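2-hydroxymethyl glutarate dehydrogenase (Eubacterium barkeri, PDB 3CKY) catalyses the NAD(H)-dependent interconversion of 2-formylglutarate and (S)-2-hydroxymethylglutarate, a step in the fermentation of nicotinate. Local coordinates at residues L85-D96 with V111-A122; L136-F147 with I157-G168. One frame throughout, in Å; residues are numbered along the deposited sequence.

Contact 1 (L85-D96 with V111-A122)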
# COMPACT_ATOMS: atom_id res chain seq x y z
N LEU A 85 9.77 21.22 32.62
CA LEU A 85 9.41 22.58 32.23
C LEU A 85 9.09 23.48 33.42
O LEU A 85 9.55 24.62 33.48
CB LEU A 85 8.22 22.57 31.25
CG LEU A 85 8.51 22.63 29.73
CD1 LEU A 85 9.95 22.34 29.38
CD2 LEU A 85 7.57 21.70 28.97
N SER A 86 8.31 22.97 34.38
CA SER A 86 7.94 23.75 35.55
C SER A 86 9.14 24.11 36.44
O SER A 86 9.09 25.10 37.17
CB SER A 86 6.88 23.01 36.38
OG SER A 86 7.42 21.86 37.01
N ALA A 87 10.20 23.31 36.37
CA ALA A 87 11.39 23.51 37.20
C ALA A 87 12.51 24.31 36.52
O ALA A 87 13.51 24.63 37.16
CB ALA A 87 11.94 22.17 37.66
N CYS A 88 12.34 24.62 35.23
CA CYS A 88 13.32 25.43 34.51
C CYS A 88 13.13 26.91 34.79
O CYS A 88 12.00 27.39 34.88
CB CYS A 88 13.19 25.23 33.00
SG CYS A 88 13.68 23.63 32.40
N LYS A 89 14.25 27.63 34.91
CA LYS A 89 14.23 29.08 34.93
C LYS A 89 13.99 29.56 33.50
O LYS A 89 14.31 28.85 32.54
CB LYS A 89 15.55 29.64 35.46
CG LYS A 89 15.66 31.17 35.52
CD LYS A 89 14.62 31.82 36.45
CE LYS A 89 14.88 31.49 37.92
NZ LYS A 89 14.37 32.53 38.84
N ALA A 90 13.39 30.74 33.36
CA ALA A 90 13.17 31.34 32.05
C ALA A 90 14.51 31.62 31.36
O ALA A 90 15.50 31.96 32.01
CB ALA A 90 12.36 32.61 32.18
N GLY A 91 14.54 31.44 30.04
CA GLY A 91 15.77 31.59 29.26
C GLY A 91 16.57 30.31 29.14
O GLY A 91 17.58 30.27 28.43
N THR A 92 16.14 29.26 29.84
CA THR A 92 16.76 27.96 29.75
C THR A 92 16.42 27.37 28.39
O THR A 92 15.31 27.58 27.88
CB THR A 92 16.28 27.01 30.87
OG1 THR A 92 16.55 27.60 32.15
CG2 THR A 92 16.97 25.65 30.78
N VAL A 93 17.37 26.65 27.80
CA VAL A 93 17.15 25.97 26.53
C VAL A 93 17.12 24.46 26.76
O VAL A 93 18.02 23.91 27.38
CB VAL A 93 18.27 26.29 25.51
CG1 VAL A 93 17.98 25.63 24.16
CG2 VAL A 93 18.45 27.79 25.35
N ILE A 94 16.06 23.80 26.26
CA ILE A 94 15.97 22.35 26.26
C ILE A 94 16.37 21.85 24.88
O ILE A 94 15.85 22.33 23.87
CB ILE A 94 14.54 21.84 26.52
CG1 ILE A 94 13.92 22.52 27.76
CG2 ILE A 94 14.54 20.32 26.67
CD1 ILE A 94 14.65 22.26 29.07
N VAL A 95 17.31 20.91 24.83
CA VAL A 95 17.75 20.31 23.57
C VAL A 95 17.30 18.86 23.53
O VAL A 95 17.90 17.99 24.16
CB VAL A 95 19.27 20.38 23.41
CG1 VAL A 95 19.68 19.75 22.08
CG2 VAL A 95 19.75 21.83 23.49
N ASP A 96 16.21 18.62 22.80
CA ASP A 96 15.57 17.32 22.72
C ASP A 96 16.13 16.53 21.53
O ASP A 96 15.90 16.88 20.38
CB ASP A 96 14.06 17.48 22.59
CG ASP A 96 13.29 16.19 22.86
OD1 ASP A 96 13.91 15.11 22.99
OD2 ASP A 96 12.05 16.27 22.95
N VAL A 111 4.32 24.99 24.72
CA VAL A 111 4.15 24.98 26.17
C VAL A 111 5.40 25.56 26.86
O VAL A 111 5.28 26.28 27.85
CB VAL A 111 3.82 23.55 26.74
CG1 VAL A 111 2.65 22.93 26.00
CG2 VAL A 111 5.02 22.64 26.70
N ALA A 112 6.57 25.24 26.32
CA ALA A 112 7.83 25.77 26.84
C ALA A 112 7.89 27.30 26.69
O ALA A 112 8.26 28.00 27.63
CB ALA A 112 9.02 25.11 26.13
N ALA A 113 7.52 27.79 25.51
CA ALA A 113 7.58 29.22 25.19
C ALA A 113 6.78 30.11 26.15
O ALA A 113 7.22 31.21 26.49
CB ALA A 113 7.12 29.46 23.75
N GLU A 114 5.61 29.65 26.58
CA GLU A 114 4.81 30.44 27.54
C GLU A 114 5.49 30.55 28.92
O GLU A 114 5.18 31.46 29.69
CB GLU A 114 3.39 29.88 27.69
CG GLU A 114 3.33 28.41 28.07
CD GLU A 114 1.99 27.99 28.64
OE1 GLU A 114 1.37 28.77 29.40
OE2 GLU A 114 1.56 26.85 28.34
N LYS A 115 6.41 29.63 29.21
CA LYS A 115 7.23 29.68 30.43
C LYS A 115 8.58 30.36 30.19
O LYS A 115 9.45 30.36 31.06
CB LYS A 115 7.47 28.27 30.96
CG LYS A 115 6.20 27.50 31.31
CD LYS A 115 6.51 26.10 31.80
CE LYS A 115 5.40 25.56 32.70
NZ LYS A 115 5.56 24.10 32.95
N GLY A 116 8.76 30.93 29.00
CA GLY A 116 10.02 31.58 28.64
C GLY A 116 11.16 30.61 28.39
O GLY A 116 12.33 31.00 28.42
N ILE A 117 10.82 29.34 28.14
CA ILE A 117 11.82 28.30 27.91
C ILE A 117 11.94 28.02 26.41
O ILE A 117 10.92 27.86 25.73
CB ILE A 117 11.44 26.99 28.64
CG1 ILE A 117 11.31 27.23 30.15
CG2 ILE A 117 12.48 25.90 28.35
CD1 ILE A 117 10.54 26.15 30.86
N ASP A 118 13.16 27.97 25.91
CA ASP A 118 13.40 27.63 24.51
C ASP A 118 13.51 26.11 24.37
O ASP A 118 14.23 25.47 25.12
CB ASP A 118 14.67 28.30 23.99
CG ASP A 118 14.55 29.80 23.91
OD1 ASP A 118 13.51 30.28 23.40
OD2 ASP A 118 15.48 30.51 24.35
N TYR A 119 12.76 25.55 23.42
CA TYR A 119 12.73 24.11 23.20
C TYR A 119 13.19 23.79 21.77
O TYR A 119 12.56 24.22 20.80
CB TYR A 119 11.32 23.58 23.43
CG TYR A 119 11.28 22.10 23.76
CD1 TYR A 119 11.17 21.68 25.08
CD2 TYR A 119 11.37 21.13 22.76
CE1 TYR A 119 11.15 20.33 25.41
CE2 TYR A 119 11.34 19.77 23.08
CZ TYR A 119 11.23 19.38 24.41
OH TYR A 119 11.19 18.04 24.75
N VAL A 120 14.28 23.05 21.64
CA VAL A 120 14.87 22.80 20.32
C VAL A 120 15.04 21.31 20.06
O VAL A 120 15.49 20.55 20.92
CB VAL A 120 16.24 23.55 20.13
CG1 VAL A 120 16.26 24.85 20.92
CG2 VAL A 120 17.41 22.67 20.53
N ASP A 121 14.65 20.89 18.86
CA ASP A 121 14.92 19.53 18.41
C ASP A 121 16.33 19.50 17.85
O ASP A 121 16.68 20.32 17.00
CB ASP A 121 13.90 19.04 17.38
CG ASP A 121 13.74 19.98 16.19
OD1 ASP A 121 13.48 21.18 16.43
OD2 ASP A 121 13.85 19.52 15.03
N ALA A 122 17.14 18.58 18.35
CA ALA A 122 18.52 18.42 17.89
C ALA A 122 18.89 16.93 17.80
O ALA A 122 19.83 16.47 18.45
CB ALA A 122 19.49 19.16 18.80

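Contact 2 (L136-F147 with I157-G168)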
# COMPACT_ATOMS: atom_id res chain seq x y z
N LEU A 136 29.69 13.59 16.38
CA LEU A 136 28.28 13.46 16.00
C LEU A 136 27.84 14.52 15.01
O LEU A 136 28.27 15.68 15.10
CB LEU A 136 27.38 13.57 17.24
CG LEU A 136 27.37 12.40 18.23
CD1 LEU A 136 26.56 12.79 19.46
CD2 LEU A 136 26.82 11.14 17.58
N THR A 137 26.99 14.14 14.06
CA THR A 137 26.29 15.11 13.22
C THR A 137 25.02 15.48 13.94
O THR A 137 24.26 14.61 14.36
CB THR A 137 25.99 14.56 11.82
OG1 THR A 137 27.23 14.35 11.14
CG2 THR A 137 25.13 15.54 11.02
N ILE A 138 24.80 16.77 14.12
CA ILE A 138 23.66 17.27 14.89
C ILE A 138 22.81 18.17 14.01
O ILE A 138 23.30 19.15 13.45
CB ILE A 138 24.13 18.02 16.15
CG1 ILE A 138 25.01 17.10 17.02
CG2 ILE A 138 22.92 18.55 16.94
CD1 ILE A 138 25.50 17.70 18.34
N MET A 139 21.52 17.82 13.89
CA MET A 139 20.60 18.53 13.03
C MET A 139 19.62 19.32 13.90
O MET A 139 18.81 18.73 14.63
CB MET A 139 19.86 17.54 12.13
CG MET A 139 20.79 16.77 11.15
SD MET A 139 20.36 15.00 10.93
CE MET A 139 20.68 14.40 12.59
N VAL A 140 19.68 20.65 13.82
CA VAL A 140 18.99 21.53 14.77
C VAL A 140 17.83 22.31 14.15
O VAL A 140 17.98 22.94 13.11
CB VAL A 140 19.98 22.54 15.40
CG1 VAL A 140 19.28 23.37 16.48
CG2 VAL A 140 21.19 21.82 15.98
N GLY A 141 16.68 22.24 14.82
CA GLY A 141 15.51 23.05 14.49
C GLY A 141 15.33 24.09 15.56
O GLY A 141 15.02 23.76 16.70
N ALA A 142 15.53 25.36 15.21
CA ALA A 142 15.46 26.45 16.19
C ALA A 142 15.45 27.81 15.50
O ALA A 142 15.62 27.90 14.29
CB ALA A 142 16.64 26.36 17.15
N SER A 143 15.22 28.86 16.29
CA SER A 143 15.41 30.23 15.81
C SER A 143 16.90 30.47 15.60
O SER A 143 17.74 29.74 16.13
CB SER A 143 14.84 31.25 16.81
OG SER A 143 15.66 31.34 17.96
N GLU A 144 17.23 31.49 14.82
CA GLU A 144 18.62 31.86 14.61
C GLU A 144 19.30 32.23 15.93
O GLU A 144 20.40 31.76 16.21
CB GLU A 144 18.73 33.03 13.62
CG GLU A 144 20.16 33.40 13.23
CD GLU A 144 20.99 32.19 12.79
OE1 GLU A 144 20.49 31.39 11.98
OE2 GLU A 144 22.13 32.05 13.26
N ALA A 145 18.62 33.04 16.73
CA ALA A 145 19.13 33.48 18.03
C ALA A 145 19.44 32.31 18.96
O ALA A 145 20.48 32.29 19.60
CB ALA A 145 18.13 34.42 18.69
N VAL A 146 18.53 31.34 19.02
CA VAL A 146 18.69 30.18 19.89
C VAL A 146 19.78 29.23 19.38
O VAL A 146 20.50 28.62 20.18
CB VAL A 146 17.35 29.42 20.07
CG1 VAL A 146 17.56 28.11 20.82
CG2 VAL A 146 16.32 30.29 20.80
N PHE A 147 19.90 29.09 18.06
CA PHE A 147 20.97 28.27 17.49
C PHE A 147 22.34 28.82 17.85
O PHE A 147 23.21 28.06 18.27
CB PHE A 147 20.85 28.15 15.97
CG PHE A 147 21.98 27.36 15.35
CD1 PHE A 147 21.99 25.97 15.40
CD2 PHE A 147 23.04 28.01 14.73
CE1 PHE A 147 23.03 25.24 14.84
CE2 PHE A 147 24.08 27.29 14.16
CZ PHE A 147 24.08 25.89 14.21
N ILE A 157 30.32 18.52 21.60
CA ILE A 157 29.82 17.14 21.54
C ILE A 157 29.67 16.58 20.10
O ILE A 157 29.64 15.36 19.91
CB ILE A 157 28.49 16.99 22.31
CG1 ILE A 157 27.38 17.88 21.71
CG2 ILE A 157 28.71 17.32 23.79
CD1 ILE A 157 25.99 17.58 22.23
N GLY A 158 29.59 17.47 19.12
CA GLY A 158 29.45 17.07 17.71
C GLY A 158 30.46 17.75 16.82
O GLY A 158 31.14 18.68 17.24
N LYS A 159 30.56 17.29 15.57
CA LYS A 159 31.43 17.92 14.58
C LYS A 159 30.60 18.74 13.59
O LYS A 159 30.68 19.98 13.59
CB LYS A 159 32.29 16.86 13.88
CG LYS A 159 33.18 17.38 12.76
CD LYS A 159 34.25 16.37 12.40
CE LYS A 159 34.87 16.69 11.07
NZ LYS A 159 36.06 15.85 10.78
N ASP A 160 29.81 18.07 12.73
CA ASP A 160 28.95 18.78 11.78
C ASP A 160 27.64 19.18 12.43
O ASP A 160 26.74 18.34 12.62
CB ASP A 160 28.70 17.92 10.54
CG ASP A 160 29.94 17.73 9.69
OD1 ASP A 160 30.91 18.49 9.88
OD2 ASP A 160 29.94 16.83 8.81
N ILE A 161 27.54 20.45 12.80
CA ILE A 161 26.35 20.99 13.44
C ILE A 161 25.54 21.77 12.41
O ILE A 161 25.98 22.82 11.93
CB ILE A 161 26.71 21.93 14.62
CG1 ILE A 161 27.73 21.27 15.56
CG2 ILE A 161 25.43 22.36 15.38
CD1 ILE A 161 27.33 19.90 16.06
N TYR A 162 24.37 21.25 12.06
CA TYR A 162 23.52 21.87 11.05
C TYR A 162 22.35 22.62 11.68
O TYR A 162 21.61 22.06 12.51
CB TYR A 162 22.97 20.83 10.10
CG TYR A 162 24.00 20.20 9.21
CD1 TYR A 162 24.34 20.79 7.99
CD2 TYR A 162 24.62 19.01 9.56
CE1 TYR A 162 25.27 20.21 7.16
CE2 TYR A 162 25.56 18.41 8.72
CZ TYR A 162 25.89 19.02 7.53
OH TYR A 162 26.82 18.45 6.68
N HIS A 163 22.20 23.88 11.28
CA HIS A 163 20.99 24.64 11.55
C HIS A 163 20.07 24.40 10.36
O HIS A 163 20.13 25.11 9.35
CB HIS A 163 21.31 26.12 11.76
CG HIS A 163 20.12 26.94 12.12
ND1 HIS A 163 19.02 26.41 12.77
CD2 HIS A 163 19.85 28.25 11.94
CE1 HIS A 163 18.13 27.36 12.96
NE2 HIS A 163 18.61 28.49 12.47
N VAL A 164 19.21 23.39 10.47
CA VAL A 164 18.46 22.87 9.32
C VAL A 164 17.17 23.64 9.07
O VAL A 164 16.58 23.53 8.00
CB VAL A 164 18.15 21.35 9.48
CG1 VAL A 164 19.44 20.56 9.66
CG2 VAL A 164 17.19 21.10 10.65
N GLY A 165 16.73 24.41 10.06
CA GLY A 165 15.51 25.19 9.91
C GLY A 165 14.98 25.57 11.27
O GLY A 165 15.71 25.53 12.25
N ASP A 166 13.71 25.94 11.32
CA ASP A 166 13.09 26.29 12.60
C ASP A 166 12.63 25.02 13.33
O ASP A 166 12.89 23.90 12.88
CB ASP A 166 11.94 27.27 12.40
CG ASP A 166 11.89 28.34 13.47
OD1 ASP A 166 12.05 28.01 14.67
OD2 ASP A 166 11.69 29.52 13.12
N THR A 167 11.97 25.21 14.47
CA THR A 167 11.54 24.12 15.32
C THR A 167 10.89 22.97 14.54
O THR A 167 10.03 23.19 13.69
CB THR A 167 10.56 24.64 16.39
OG1 THR A 167 11.18 25.74 17.06
CG2 THR A 167 10.21 23.55 17.41
N GLY A 168 11.34 21.75 14.82
CA GLY A 168 10.85 20.56 14.15
C GLY A 168 11.65 20.13 12.91
O GLY A 168 11.44 18.99 12.47
O HOH W 1 29.78 15.19 12.10
O HOH W 2 13.02 24.97 18.46

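Contact 1 (L85-D96 with V111-A122)
Ile117 meets segment 85-96 with each of its side-chain carbons. CB of Ile117 lies 4.0 Å from Thr92 O, and its CG2 comes closer to that oxygen while leaning on Ile94 CG1, 3.7 Å away. On the other branch, CG1 rests against Cys88 CB. With CG1 set opposite the carbonyl carbon (chi1 -59°) and chi2 extended, CD1 of Ile117 ends 3.2 Å from Leu85 O and also rests on Cys88 CB, with Leu85 CD1 nearby. Leu85 sends its second methyl, CD2, crosswise onto Val111 CG2 at 3.5 Å. Just before Ile117, Gly116 closes helix 102-114 as the C-prime residue of a Schellman motif, and its O receives Gly91 N at 2.8 Å. This is the return of a Rossmann-type beta-alpha-beta unit: strand 118-121 now runs parallel to strand 93-96, through bonds such as Ile94 N to Asp118 O. On one sheet face Val93 and Val95 pack against Val120, next to helix 144-157. On the other, Tyr119 places CE1 3.6 Å from Ile94 CG2 and donates its OH to Asp96 OD2 at 2.7 Å, from above the carboxylate plane, which stands 81° to the ring. Asp96 OD1 is hydrogen-bonded to Ser98, so both carboxylate oxygens are gripped.

Contact 2 (L136-F147 with I157-G168)
Ile157, at the end of helix 144-157, crosses Ile138 nearly at a right angle, CG1 to CD1 at 3.9 Å. At Gly158 a beta carbon would collide with Leu136 O and Ile138 CD1. Lys159 N then bonds to Leu136 O, and Asp160 O takes Ile138 N at 2.9 Å, while a water joins Asp160 N to Thr137 OG1. Ile161 lies alongside Ile138, their CD1 atoms 3.7 Å apart. The strand thus completes a parallel beta-alpha-beta unit at one margin of the mixed sheet, where it extends the parallel Rossmann core. Tyr162 turns a ring edge to Thr137 CG2, and its OH bonds to Lys211 and Glu207 of the second subunit. His163, with CG anti to the backbone N (chi1 -177°), slides past Phe147 in an offset stack, centroids 4.6 Å apart and planes at 11°; His163 CB sits over the centre of the phenyl face, and Phe147 CB over the imidazole. Replacing Phe147 by an alanine would probably leave the His163 ring without its stacking partner, freer to turn, and open a gap beside Ile161 CG2. Val164 CG1 packs on Met139 CB, 3.9 Å away. Beyond a beta bulge, Gly165 O receives Ala142 N on a lone pair at 3.0 Å, and Asp166 O crowds Gly141, where a side chain would clash.

From the N terminus, contact 1 comes first: the chain leaves strand 93-96, runs through helix 102-114 and closes the loop on strand 118-125. Contact 2 opens only afterwards, with strand 136-141, helix 144-157 and strand 158-165, so the two units follow in series, neither nested nor crossed. They are nevertheless stitched together, since strand 136-141 lies antiparallel beside strand 118-125 and Gly141 N bonds to Asp121 O. Val146 of the second unit's helix packs on Asp118 and Val120 of the first. Asp121 OD1 also holds Gly168 N, just before helix 169-197, which carries Lys174, the probable active-site residue by analogy with relatives.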